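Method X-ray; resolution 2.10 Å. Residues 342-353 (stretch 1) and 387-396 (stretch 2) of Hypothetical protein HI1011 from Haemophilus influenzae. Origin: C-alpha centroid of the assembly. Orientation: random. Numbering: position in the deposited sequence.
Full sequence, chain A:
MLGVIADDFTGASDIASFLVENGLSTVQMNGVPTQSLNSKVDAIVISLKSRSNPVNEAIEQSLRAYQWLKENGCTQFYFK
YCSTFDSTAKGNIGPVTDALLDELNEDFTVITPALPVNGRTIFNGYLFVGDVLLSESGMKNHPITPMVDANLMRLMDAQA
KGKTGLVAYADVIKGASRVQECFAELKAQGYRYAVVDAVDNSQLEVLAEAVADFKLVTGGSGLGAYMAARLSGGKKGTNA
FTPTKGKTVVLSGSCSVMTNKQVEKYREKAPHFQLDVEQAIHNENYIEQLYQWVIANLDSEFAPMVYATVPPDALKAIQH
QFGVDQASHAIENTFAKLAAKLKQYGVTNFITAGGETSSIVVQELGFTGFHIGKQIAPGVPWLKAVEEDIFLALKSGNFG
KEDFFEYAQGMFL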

# COMPACT_ATOMS: atom_id res chain seq x y z
N LEU A 342 9.28 -5.10 -24.69
CA LEU A 342 10.16 -3.98 -24.36
C LEU A 342 11.17 -4.37 -23.29
O LEU A 342 12.32 -3.92 -23.34
CB LEU A 342 9.35 -2.76 -23.90
CG LEU A 342 8.40 -2.13 -24.92
CD1 LEU A 342 7.54 -1.09 -24.25
CD2 LEU A 342 9.18 -1.54 -26.08
N LYS A 343 10.76 -5.18 -22.33
CA LYS A 343 11.67 -5.60 -21.27
C LYS A 343 12.76 -6.50 -21.84
O LYS A 343 13.92 -6.42 -21.43
CB LYS A 343 10.94 -6.33 -20.14
CG LYS A 343 11.79 -6.44 -18.86
CD LYS A 343 11.19 -7.41 -17.85
CE LYS A 343 11.49 -8.85 -18.21
NZ LYS A 343 10.84 -9.82 -17.29
N GLN A 344 12.37 -7.40 -22.74
CA GLN A 344 13.32 -8.31 -23.39
C GLN A 344 14.30 -7.49 -24.23
O GLN A 344 15.49 -7.83 -24.31
CB GLN A 344 12.58 -9.33 -24.26
CG GLN A 344 13.49 -10.21 -25.13
CD GLN A 344 14.53 -11.02 -24.34
OE1 GLN A 344 15.66 -11.19 -24.79
NE2 GLN A 344 14.13 -11.52 -23.18
N TYR A 345 13.81 -6.42 -24.84
CA TYR A 345 14.65 -5.55 -25.65
C TYR A 345 15.67 -4.78 -24.79
O TYR A 345 16.80 -4.55 -25.22
CB TYR A 345 13.78 -4.58 -26.45
CG TYR A 345 14.56 -3.51 -27.18
CD1 TYR A 345 15.27 -3.81 -28.34
CD2 TYR A 345 14.61 -2.21 -26.69
CE1 TYR A 345 16.03 -2.83 -29.00
CE2 TYR A 345 15.36 -1.23 -27.33
CZ TYR A 345 16.07 -1.54 -28.48
OH TYR A 345 16.82 -0.56 -29.10
N GLY A 346 15.26 -4.36 -23.60
CA GLY A 346 16.17 -3.63 -22.74
C GLY A 346 15.63 -2.41 -22.01
O GLY A 346 16.41 -1.63 -21.47
N VAL A 347 14.31 -2.19 -22.07
CA VAL A 347 13.71 -1.06 -21.37
C VAL A 347 13.69 -1.43 -19.89
O VAL A 347 13.27 -2.52 -19.53
CB VAL A 347 12.28 -0.76 -21.88
CG1 VAL A 347 11.57 0.22 -20.95
CG2 VAL A 347 12.35 -0.17 -23.29
N THR A 348 14.20 -0.53 -19.05
CA THR A 348 14.28 -0.79 -17.61
C THR A 348 13.35 0.01 -16.71
O THR A 348 13.18 -0.34 -15.54
CB THR A 348 15.74 -0.68 -17.09
OG1 THR A 348 16.34 0.54 -17.54
CG2 THR A 348 16.56 -1.86 -17.56
N ASN A 349 12.72 1.05 -17.25
CA ASN A 349 11.82 1.89 -16.46
C ASN A 349 10.43 1.92 -17.08
O ASN A 349 10.27 2.27 -18.25
CB ASN A 349 12.35 3.33 -16.37
CG ASN A 349 13.79 3.42 -15.87
OD1 ASN A 349 14.55 4.27 -16.32
ND2 ASN A 349 14.15 2.58 -14.91
N PHE A 350 9.42 1.55 -16.30
CA PHE A 350 8.04 1.54 -16.79
C PHE A 350 7.16 2.47 -15.95
O PHE A 350 7.09 2.34 -14.74
CB PHE A 350 7.45 0.13 -16.74
CG PHE A 350 8.16 -0.86 -17.61
CD1 PHE A 350 7.62 -1.22 -18.84
CD2 PHE A 350 9.36 -1.43 -17.21
CE1 PHE A 350 8.27 -2.15 -19.66
CE2 PHE A 350 10.01 -2.35 -18.02
CZ PHE A 350 9.47 -2.71 -19.25
N ILE A 351 6.49 3.40 -16.62
CA ILE A 351 5.61 4.34 -15.94
C ILE A 351 4.19 4.08 -16.44
O ILE A 351 3.85 4.42 -17.57
CB ILE A 351 6.02 5.81 -16.26
CG1 ILE A 351 7.47 6.04 -15.85
CG2 ILE A 351 5.10 6.79 -15.53
CD1 ILE A 351 8.00 7.38 -16.24
N THR A 352 3.38 3.43 -15.62
CA THR A 352 2.01 3.12 -16.00
C THR A 352 0.96 4.04 -15.37
O THR A 352 1.21 4.70 -14.35
CB THR A 352 1.67 1.65 -15.66
OG1 THR A 352 1.89 1.42 -14.26
CG2 THR A 352 2.56 0.69 -16.46
N ALA A 353 -0.20 4.12 -16.02
CA ALA A 353 -1.30 4.95 -15.54
C ALA A 353 -2.58 4.14 -15.60
O ALA A 353 -2.94 3.60 -16.65
CB ALA A 353 -1.42 6.20 -16.38
N GLU A 387 13.25 -9.20 -8.22
CA GLU A 387 13.80 -10.18 -9.17
C GLU A 387 14.92 -9.67 -10.08
O GLU A 387 15.82 -10.44 -10.45
CB GLU A 387 12.69 -10.76 -10.05
CG GLU A 387 11.64 -11.56 -9.30
CD GLU A 387 10.48 -10.72 -8.77
OE1 GLU A 387 10.58 -9.48 -8.68
OE2 GLU A 387 9.44 -11.32 -8.46
N GLU A 388 14.83 -8.41 -10.50
CA GLU A 388 15.82 -7.80 -11.38
C GLU A 388 15.75 -6.28 -11.39
O GLU A 388 14.73 -5.70 -11.03
CB GLU A 388 15.66 -8.35 -12.81
CG GLU A 388 14.25 -8.23 -13.39
CD GLU A 388 14.11 -8.93 -14.74
OE1 GLU A 388 15.09 -8.97 -15.51
OE2 GLU A 388 13.01 -9.45 -15.02
N ASP A 389 16.81 -5.64 -11.88
CA ASP A 389 16.91 -4.19 -11.94
C ASP A 389 15.92 -3.48 -12.86
O ASP A 389 16.32 -2.81 -13.82
CB ASP A 389 18.33 -3.77 -12.33
CG ASP A 389 19.36 -4.07 -11.25
OD1 ASP A 389 18.96 -4.38 -10.10
OD2 ASP A 389 20.57 -3.99 -11.55
N ILE A 390 14.63 -3.60 -12.56
CA ILE A 390 13.59 -2.96 -13.35
C ILE A 390 12.81 -2.02 -12.44
O ILE A 390 12.37 -2.43 -11.36
CB ILE A 390 12.61 -4.01 -13.96
CG1 ILE A 390 13.37 -5.01 -14.85
CG2 ILE A 390 11.51 -3.31 -14.75
CD1 ILE A 390 14.02 -4.42 -16.09
N PHE A 391 12.63 -0.78 -12.88
CA PHE A 391 11.91 0.22 -12.10
C PHE A 391 10.54 0.50 -12.68
O PHE A 391 10.35 0.49 -13.90
CB PHE A 391 12.72 1.52 -12.01
CG PHE A 391 14.09 1.34 -11.39
CD1 PHE A 391 14.29 1.51 -10.02
CD2 PHE A 391 15.18 0.96 -12.17
CE1 PHE A 391 15.55 1.32 -9.44
CE2 PHE A 391 16.45 0.77 -11.60
CZ PHE A 391 16.62 0.95 -10.23
N LEU A 392 9.56 0.72 -11.80
CA LEU A 392 8.19 1.00 -12.22
C LEU A 392 7.51 2.08 -11.37
O LEU A 392 7.77 2.20 -10.17
CB LEU A 392 7.33 -0.27 -12.16
CG LEU A 392 7.90 -1.60 -12.66
CD1 LEU A 392 8.82 -2.23 -11.59
CD2 LEU A 392 6.74 -2.54 -12.97
N ALA A 393 6.67 2.89 -12.01
CA ALA A 393 5.92 3.94 -11.34
C ALA A 393 4.48 3.65 -11.74
O ALA A 393 4.08 3.88 -12.89
CB ALA A 393 6.34 5.32 -11.85
N LEU A 394 3.72 3.10 -10.80
CA LEU A 394 2.33 2.74 -11.03
C LEU A 394 1.39 3.83 -10.53
O LEU A 394 1.24 4.01 -9.32
CB LEU A 394 2.04 1.41 -10.33
CG LEU A 394 3.15 0.36 -10.48
CD1 LEU A 394 2.85 -0.86 -9.62
CD2 LEU A 394 3.34 -0.04 -11.95
N LYS A 395 0.77 4.56 -11.45
CA LYS A 395 -0.13 5.64 -11.08
C LYS A 395 -1.62 5.32 -11.27
O LYS A 395 -2.11 5.32 -12.40
CB LYS A 395 0.21 6.90 -11.88
CG LYS A 395 -0.58 8.15 -11.45
CD LYS A 395 -0.89 9.07 -12.62
CE LYS A 395 -2.01 8.53 -13.50
NZ LYS A 395 -3.34 9.12 -13.17
N SER A 396 -2.34 5.11 -10.17
CA SER A 396 -3.78 4.86 -10.27
C SER A 396 -4.35 6.17 -10.85
O SER A 396 -3.69 7.22 -10.89
CB SER A 396 -4.37 4.47 -8.92
OG SER A 396 -4.81 3.11 -8.92

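Residues 342-353 carry the end of a helix, a short connection and a β-strand, and the strand pairs in parallel with residues 391-395; together the two stretches bury 638 Å² of surface. The first contact comes from the helix. Lys343 directs its CA-to-CB bond toward the other stretch, and its long side chain brings NZ to 3.2 Å from Glu388 OE2 in a salt bridge. The aliphatic part of the same side chain is used as well, with Lys343 CG lying 4.1 Å from Ile390 CD1. A lysine suits this partly exposed position because it offers methylenes to the isoleucine and a charge to the glutamate beyond it. Leu342, Gln344 and Tyr345 make no contact with the second stretch.

The helix ends at Tyr345, and Gly346, the first residue to leave it, has a phi of 137° that would jam a CB against the carbonyl oxygen of Tyr345; glycine accommodates this turn. The amides of Gly346 and Val347 both bond to Leu342 O, at 3.0 Å from Gly346 N and 2.9 Å from Val347 N, and the chain then runs on into the sheet.

Thr348 opens the backbone ladder. Its carbonyl oxygen accepts a hydrogen bond from the amide of Phe391 (N to O, 2.8 Å) and also receives a CA-H...O contact from Ile390 CA at 3.4 Å. The methyl of its side chain, CG2, packs 3.9 Å from Ile390 CD1. Asn349 pairs with Phe391, and its CA approaches Phe391 O at 3.3 Å. Its ND2 comes to 3.3 Å from CD2 of the Phe391 ring, while OD1 is hydrogen-bonded elsewhere in the structure.

From here the alternation of a parallel sheet governs the contact: alternate residues of stretch 1 use both amide and carbonyl to reach stretch 2. Phe350 N donates to Phe391 O (2.8 Å), and Phe350 O accepts from Ala393 N (2.8 Å). Its side chain shares a face of the sheet with Leu392, and the buried ring packs against Ile390, with CE2 3.7 Å from Ile390 CG2; an aromatic residue suits this buried place, since the ring reaches Ile390 while the Phe391 carbonyl oxygen lies at its edge. Ile351, on the other face with Asn349, pairs with Ala393, and the isoleucine CG2 lies 4.2 Å from the alanine CB. Stretch 1 covers 53 Å² of Ala393, and its small side chain sits beside the isoleucine.

Thr352 repeats the pattern of Phe350: Thr352 N donates to Ala393 O at 2.9 Å, and Thr352 O accepts from Lys395 N at 2.9 Å. Its OG1 sits 3.1 Å from Leu394 CD2, yet this buried hydroxyl is satisfied by a hydrogen bond elsewhere in the structure. Ala353 closes the pairing beside Lys395. Its CA makes a CA-H...O contact with Lys395 O at 3.3 Å, and its CB lies 3.8 Å from Lys395 CE. The lysine is buried, but its charge is not stranded: Lys395 NZ donates to Ser396 O at 3.0 Å and is also hydrogen-bonded elsewhere in the structure.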